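Local coordinates for protein lovastatin nonaketide synthase, polyketide synthase component (Aspergillus terreus, PDB 7CPX) that assembles the polyketide dihydromonacolin L, a precursor of the cholesterol-lowering compound lovastatin, from nine malonyl-CoA units while working together with its partner enzyme LovC, at residues Lys60-Thr65 / Phe973-Asp978; Ile1027-Ile1032 / Ser1066-Glu1071. The protein carries 2 engineered substitutions. All blocks are in the same frame, centred on the assembly; numbering follows the deposited sequence.

In the fold
The two contacts follow one another along the chain: contact 1 closes at Asp978, before contact 2 opens at Ile1027. Their centres are about 17 Å apart and their nearest atoms about 6 Å, without touching. Contact 1 spans more than 900 residues, bringing a ketosynthase loop (60-65) to the end of strand 967-974 in the dehydratase domain. Contact 2 is local and lies within the predicted N-terminal hotdog fold of that domain. Strand 1040-1052 lies between strands 967-974 and 1057-1067, so the contacts reach the same antiparallel sheet. Contact 1 therefore joins two catalytic domains, whereas contact 2 packs the dehydratase on itself; both also touch the second subunit of the homodimer.

Contact 1. Residues Lys60-Thr65 / Phe973-Asp978; sequences KHHGRT and FVRPRD
The ring of His61 stacks on the carboxylate of Asp978, their planes 20° apart, with Asp978 OD2 3.5 Å above the centre of the ring. CG of His61 is anti to the backbone N (chi1 -171°), and the ring's rotation is held by a bond in its plane from His61 ND1 to His62 O of 3.0 Å. Arg64 NH1 lies over the other face, offset toward the rim. With opposite charges over its two faces, the ionisation of this imidazole stays undecided.

The same aspartate gathers the positive groups of its own segment. Arg977 NH1 forms a salt bridge to Asp978 OD1 at 2.9 Å, and Arg975 NH1 meets Asp978 OD2 at 3.3 Å, on the syn side but well out of the carboxylate plane. The backbone adds a weak but nearly straight bond, His62 N to Asp978 OD2 at 3.5 Å. Arginine suits position 975 because its second donor, NE, can also reach the carbonyl of Asp1037.

His62 turns a face to the backbone and CB of Phe973. This CB makes a CH-pi contact 4.1 Å from the ring centroid, while His61 CE1 lies over the opposite face, toward the rim. Gly63, with its positive phi, fits the third position of the type II turn from His61 to Arg64 that presents both histidines. Glu145 and Ser146 of the second subunit pack nearby, on His62 and Phe973 respectively. One imidazole stacked on the aspartate of a salt-bridge network, the other on the backbone at the end of strand 967-974, make this a ketosynthase-dehydratase domain interface.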
loop_
_atom_site.group_PDB
_atom_site.type_symbol
_atom_site.label_atom_id
_atom_site.label_comp_id
_atom_site.label_asym_id
_atom_site.label_seq_id
_atom_site.Cartn_x
_atom_site.Cartn_y
_atom_site.Cartn_z
ATOM N N LYS A 60 -12.096 19.825 -13.300
ATOM C CA LYS A 60 -10.653 19.950 -13.162
ATOM C C LYS A 60 -10.128 19.350 -11.864
ATOM O O LYS A 60 -8.924 19.439 -11.602
ATOM C CB LYS A 60 -10.242 21.422 -13.257
ATOM C CG LYS A 60 -10.530 22.049 -14.612
ATOM C CD LYS A 60 -9.753 23.342 -14.816
ATOM C CE LYS A 60 -10.219 24.443 -13.878
ATOM N NZ LYS A 60 -11.635 24.829 -14.128
ATOM N N HIS A 61 -10.993 18.749 -11.051
ATOM C CA HIS A 61 -10.533 18.091 -9.837
ATOM C C HIS A 61 -9.588 16.950 -10.188
ATOM O O HIS A 61 -9.823 16.194 -11.135
ATOM C CB HIS A 61 -11.721 17.565 -9.034
ATOM C CG HIS A 61 -11.355 17.056 -7.674
ATOM N ND1 HIS A 61 -10.587 15.929 -7.483
ATOM C CD2 HIS A 61 -11.657 17.520 -6.438
ATOM C CE1 HIS A 61 -10.430 15.719 -6.188
ATOM N NE2 HIS A 61 -11.068 16.670 -5.532
ATOM N N HIS A 62 -8.512 16.828 -9.416
ATOM C CA HIS A 62 -7.483 15.843 -9.716
ATOM C C HIS A 62 -8.063 14.435 -9.722
ATOM O O HIS A 62 -8.738 14.023 -8.776
ATOM C CB HIS A 62 -6.359 15.940 -8.688
ATOM C CG HIS A 62 -6.806 15.666 -7.287
ATOM N ND1 HIS A 62 -6.979 14.388 -6.800
ATOM C CD2 HIS A 62 -7.137 16.502 -6.276
ATOM C CE1 HIS A 62 -7.384 14.450 -5.545
ATOM N NE2 HIS A 62 -7.486 15.721 -5.202
ATOM N N GLY A 63 -7.791 13.698 -10.794
ATOM C CA GLY A 63 -8.213 12.309 -10.877
ATOM C C GLY A 63 -9.708 12.111 -10.768
ATOM O O GLY A 63 -10.159 11.121 -10.179
ATOM N N ARG A 64 -10.493 13.029 -11.329
ATOM C CA ARG A 64 -11.944 12.927 -11.314
ATOM C C ARG A 64 -12.485 13.357 -12.669
ATOM O O ARG A 64 -11.776 13.945 -13.490
ATOM C CB ARG A 64 -12.574 13.788 -10.213
ATOM C CG ARG A 64 -12.006 13.573 -8.823
ATOM C CD ARG A 64 -12.402 12.239 -8.219
ATOM N NE ARG A 64 -11.960 12.148 -6.833
ATOM C CZ ARG A 64 -12.634 12.631 -5.797
ATOM N NH1 ARG A 64 -13.816 13.206 -5.946
ATOM N NH2 ARG A 64 -12.105 12.542 -4.580
ATOM N N THR A 65 -13.761 13.058 -12.895
ATOM C CA THR A 65 -14.458 13.472 -14.104
ATOM C C THR A 65 -15.819 14.027 -13.720
ATOM O O THR A 65 -16.523 13.432 -12.899
ATOM C CB THR A 65 -14.620 12.302 -15.082
ATOM O OG1 THR A 65 -15.285 12.752 -16.268
ATOM C CG2 THR A 65 -15.428 11.181 -14.449
ATOM N N PHE A 973 -4.484 13.294 -3.644
ATOM C CA PHE A 973 -3.594 14.396 -4.002
ATOM C C PHE A 973 -4.330 15.679 -3.639
ATOM O O PHE A 973 -5.007 16.282 -4.475
ATOM C CB PHE A 973 -3.212 14.346 -5.473
ATOM C CG PHE A 973 -2.166 13.318 -5.790
ATOM C CD1 PHE A 973 -2.459 11.969 -5.724
ATOM C CD2 PHE A 973 -0.890 13.702 -6.159
ATOM C CE1 PHE A 973 -1.501 11.022 -6.018
ATOM C CE2 PHE A 973 0.074 12.762 -6.454
ATOM C CZ PHE A 973 -0.232 11.418 -6.384
ATOM N N VAL A 974 -4.187 16.096 -2.388
ATOM C CA VAL A 974 -4.957 17.212 -1.858
ATOM C C VAL A 974 -4.352 18.519 -2.353
ATOM O O VAL A 974 -3.154 18.767 -2.181
ATOM C CB VAL A 974 -4.994 17.174 -0.325
ATOM C CG1 VAL A 974 -5.652 18.424 0.218
ATOM C CG2 VAL A 974 -5.725 15.935 0.157
ATOM N N ARG A 975 -5.182 19.354 -2.973
ATOM C CA ARG A 975 -4.848 20.743 -3.214
ATOM C C ARG A 975 -5.915 21.626 -2.575
ATOM O O ARG A 975 -7.102 21.286 -2.623
ATOM C CB ARG A 975 -4.742 21.059 -4.714
ATOM C CG ARG A 975 -5.963 20.684 -5.531
ATOM C CD ARG A 975 -6.027 21.490 -6.817
ATOM N NE ARG A 975 -4.929 21.194 -7.731
ATOM C CZ ARG A 975 -4.996 20.329 -8.735
ATOM N NH1 ARG A 975 -6.091 19.627 -8.974
ATOM N NH2 ARG A 975 -3.935 20.166 -9.521
ATOM N N PRO A 976 -5.534 22.751 -1.967
ATOM C CA PRO A 976 -6.513 23.508 -1.171
ATOM C C PRO A 976 -7.764 23.912 -1.934
ATOM O O PRO A 976 -8.851 23.915 -1.343
ATOM C CB PRO A 976 -5.712 24.732 -0.711
ATOM C CG PRO A 976 -4.310 24.261 -0.676
ATOM C CD PRO A 976 -4.170 23.285 -1.805
ATOM N N ARG A 977 -7.663 24.261 -3.217
ATOM C CA ARG A 977 -8.862 24.695 -3.926
ATOM C C ARG A 977 -9.843 23.547 -4.121
ATOM O O ARG A 977 -11.057 23.776 -4.178
ATOM C CB ARG A 977 -8.499 25.325 -5.272
ATOM C CG ARG A 977 -7.789 24.410 -6.251
ATOM C CD ARG A 977 -7.875 24.976 -7.660
ATOM N NE ARG A 977 -6.916 24.366 -8.574
ATOM C CZ ARG A 977 -7.129 23.247 -9.253
ATOM N NH1 ARG A 977 -8.253 22.561 -9.125
ATOM N NH2 ARG A 977 -6.187 22.802 -10.078
ATOM N N ASP A 978 -9.348 22.312 -4.221
ATOM C CA ASP A 978 -10.238 21.161 -4.310
ATOM C C ASP A 978 -10.894 20.834 -2.977
ATOM O O ASP A 978 -11.930 20.160 -2.961
ATOM C CB ASP A 978 -9.475 19.939 -4.826
ATOM C CG ASP A 978 -9.082 20.072 -6.283
ATOM O OD1 ASP A 978 -9.359 21.135 -6.878
ATOM O OD2 ASP A 978 -8.497 19.117 -6.834
#

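Contact 2. Residues Ile1027-Ile1032 / Ser1066-Glu1071; sequences IDKAVI and SCLSKE
Leu1068 has CG anti to its carbonyl carbon (chi1 -50°) and CD1 anti to CA (chi2 -174°), and its two methyls meet different parts of the loop 1027-1032. Val1031 also divides its branches: CG1 is anti to the backbone N (chi1 157°), and CG2 is anti to the carbonyl carbon.

Leu1068 CD2 lies against the backbone, 3.8 Å from Val1031 CA and 3.7 Å from Ile1032 N. The two side chains run past one another in opposite senses and meet through one methyl pair, Leu1068 CD2 and Val1031 CG1, at 4.1 Å. The extended chain of Lys1029 brings only its CE to the other methyl, Leu1068 CD1, at 4.2 Å; a lysine suits this exposed position because its aliphatic stem packs while the ammonium stays at the surface.

Val1031 CG2 packs on Ser1066 CB, with OG next. That small hydroxyl suits a buried place beside a branched residue, because its OG is hydrogen-bonded to Ser1077 OG. The same Ser1077 OG is bonded to Lys1029 O, so one serine links the two segments where they have no direct hydrogen bond.

Strand 1075-1087, which carries Ser1077, runs beside strand 1057-1067. Val1031 touches both Ser1077 and, on strand 1040-1052, Val1040 and Leu1042. Ile1032 leans on strand 990-992, its side chain about 8 Å from that of His985, the predicted proton acceptor. Val1031 N makes a weak hydrogen bond to Tyr998 OH of helix 995-1012, probably the long central helix round which the sheet of the predicted N-terminal hotdog fold wraps.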
loop_
_atom_site.group_PDB
_atom_site.type_symbol
_atom_site.label_atom_id
_atom_site.label_comp_id
_atom_site.label_asym_id
_atom_site.label_seq_id
_atom_site.Cartn_x
_atom_site.Cartn_y
_atom_site.Cartn_z
ATOM N N ILE A 1027 2.509 13.660 14.532
ATOM C CA ILE A 1027 2.560 14.430 13.295
ATOM C C ILE A 1027 4.025 14.752 13.036
ATOM O O ILE A 1027 4.611 15.610 13.704
ATOM C CB ILE A 1027 1.710 15.702 13.381
ATOM C CG1 ILE A 1027 0.218 15.356 13.394
ATOM C CG2 ILE A 1027 2.020 16.621 12.218
ATOM C CD1 ILE A 1027 -0.271 14.776 14.697
ATOM N N ASP A 1028 4.620 14.067 12.061
ATOM C CA ASP A 1028 6.055 14.165 11.829
ATOM C C ASP A 1028 6.427 15.333 10.925
ATOM O O ASP A 1028 7.421 16.020 11.184
ATOM C CB ASP A 1028 6.574 12.860 11.221
ATOM C CG ASP A 1028 6.336 11.665 12.123
ATOM O OD1 ASP A 1028 5.162 11.276 12.300
ATOM O OD2 ASP A 1028 7.323 11.115 12.657
ATOM N N LYS A 1029 5.651 15.576 9.871
ATOM C CA LYS A 1029 5.965 16.624 8.904
ATOM C C LYS A 1029 4.670 17.306 8.492
ATOM O O LYS A 1029 3.810 16.683 7.862
ATOM C CB LYS A 1029 6.688 16.054 7.685
ATOM C CG LYS A 1029 7.063 17.101 6.653
ATOM C CD LYS A 1029 7.959 16.522 5.574
ATOM C CE LYS A 1029 8.441 17.597 4.615
ATOM N NZ LYS A 1029 9.434 17.079 3.634
ATOM N N ALA A 1030 4.534 18.580 8.844
ATOM C CA ALA A 1030 3.379 19.351 8.412
ATOM C C ALA A 1030 3.400 19.514 6.899
ATOM O O ALA A 1030 4.436 19.834 6.310
ATOM C CB ALA A 1030 3.370 20.716 9.094
ATOM N N VAL A 1031 2.249 19.293 6.271
ATOM C CA VAL A 1031 2.124 19.421 4.824
ATOM C C VAL A 1031 1.933 20.896 4.494
ATOM O O VAL A 1031 0.894 21.482 4.805
ATOM C CB VAL A 1031 0.967 18.574 4.284
ATOM C CG1 VAL A 1031 0.489 19.117 2.953
ATOM C CG2 VAL A 1031 1.402 17.135 4.128
ATOM N N ILE A 1032 2.933 21.494 3.858
ATOM C CA ILE A 1032 2.876 22.894 3.461
ATOM C C ILE A 1032 2.416 22.968 2.013
ATOM O O ILE A 1032 3.026 22.362 1.126
ATOM C CB ILE A 1032 4.245 23.573 3.635
ATOM C CG1 ILE A 1032 4.828 23.276 5.020
ATOM C CG2 ILE A 1032 4.119 25.073 3.419
ATOM C CD1 ILE A 1032 3.947 23.706 6.170
ATOM N N SER A 1066 3.169 11.807 3.311
ATOM C CA SER A 1066 2.930 13.015 2.541
ATOM C C SER A 1066 4.103 13.291 1.614
ATOM O O SER A 1066 5.258 13.006 1.937
ATOM C CB SER A 1066 2.701 14.228 3.446
ATOM O OG SER A 1066 3.779 14.401 4.348
ATOM N N CYS A 1067 3.778 13.853 0.454
ATOM C CA CYS A 1067 4.772 14.315 -0.509
ATOM C C CYS A 1067 4.319 15.664 -1.039
ATOM O O CYS A 1067 3.310 15.744 -1.746
ATOM C CB CYS A 1067 4.946 13.323 -1.658
ATOM S SG CYS A 1067 6.186 13.837 -2.852
ATOM N N LEU A 1068 5.062 16.718 -0.697
ATOM C CA LEU A 1068 4.638 18.067 -1.054
ATOM C C LEU A 1068 4.625 18.281 -2.561
ATOM O O LEU A 1068 3.686 18.888 -3.089
ATOM C CB LEU A 1068 5.550 19.092 -0.382
ATOM C CG LEU A 1068 5.757 18.895 1.123
ATOM C CD1 LEU A 1068 6.546 20.051 1.713
ATOM C CD2 LEU A 1068 4.425 18.734 1.838
ATOM N N SER A 1069 5.646 17.800 -3.267
ATOM C CA SER A 1069 5.742 17.999 -4.706
ATOM C C SER A 1069 6.250 16.722 -5.355
ATOM O O SER A 1069 7.059 15.999 -4.770
ATOM C CB SER A 1069 6.671 19.169 -5.043
ATOM O OG SER A 1069 6.781 19.342 -6.446
ATOM N N LYS A 1070 5.799 16.474 -6.587
ATOM C CA LYS A 1070 6.146 15.234 -7.270
ATOM C C LYS A 1070 7.650 15.070 -7.427
ATOM O O LYS A 1070 8.128 13.944 -7.610
ATOM C CB LYS A 1070 5.463 15.182 -8.642
ATOM C CG LYS A 1070 5.797 16.345 -9.576
ATOM C CD LYS A 1070 7.044 16.078 -10.406
ATOM C CE LYS A 1070 7.189 17.091 -11.530
ATOM N NZ LYS A 1070 7.291 18.486 -11.022
ATOM N N GLU A 1071 8.408 16.166 -7.363
ATOM C CA GLU A 1071 9.860 16.064 -7.431
ATOM C C GLU A 1071 10.420 15.281 -6.252
ATOM O O GLU A 1071 11.357 14.491 -6.423
ATOM C CB GLU A 1071 10.478 17.461 -7.481
ATOM C CG GLU A 1071 10.183 18.313 -6.254
ATOM C CD GLU A 1071 10.712 19.726 -6.385
ATOM O OE1 GLU A 1071 11.189 20.086 -7.481
ATOM O OE2 GLU A 1071 10.651 20.479 -5.389
#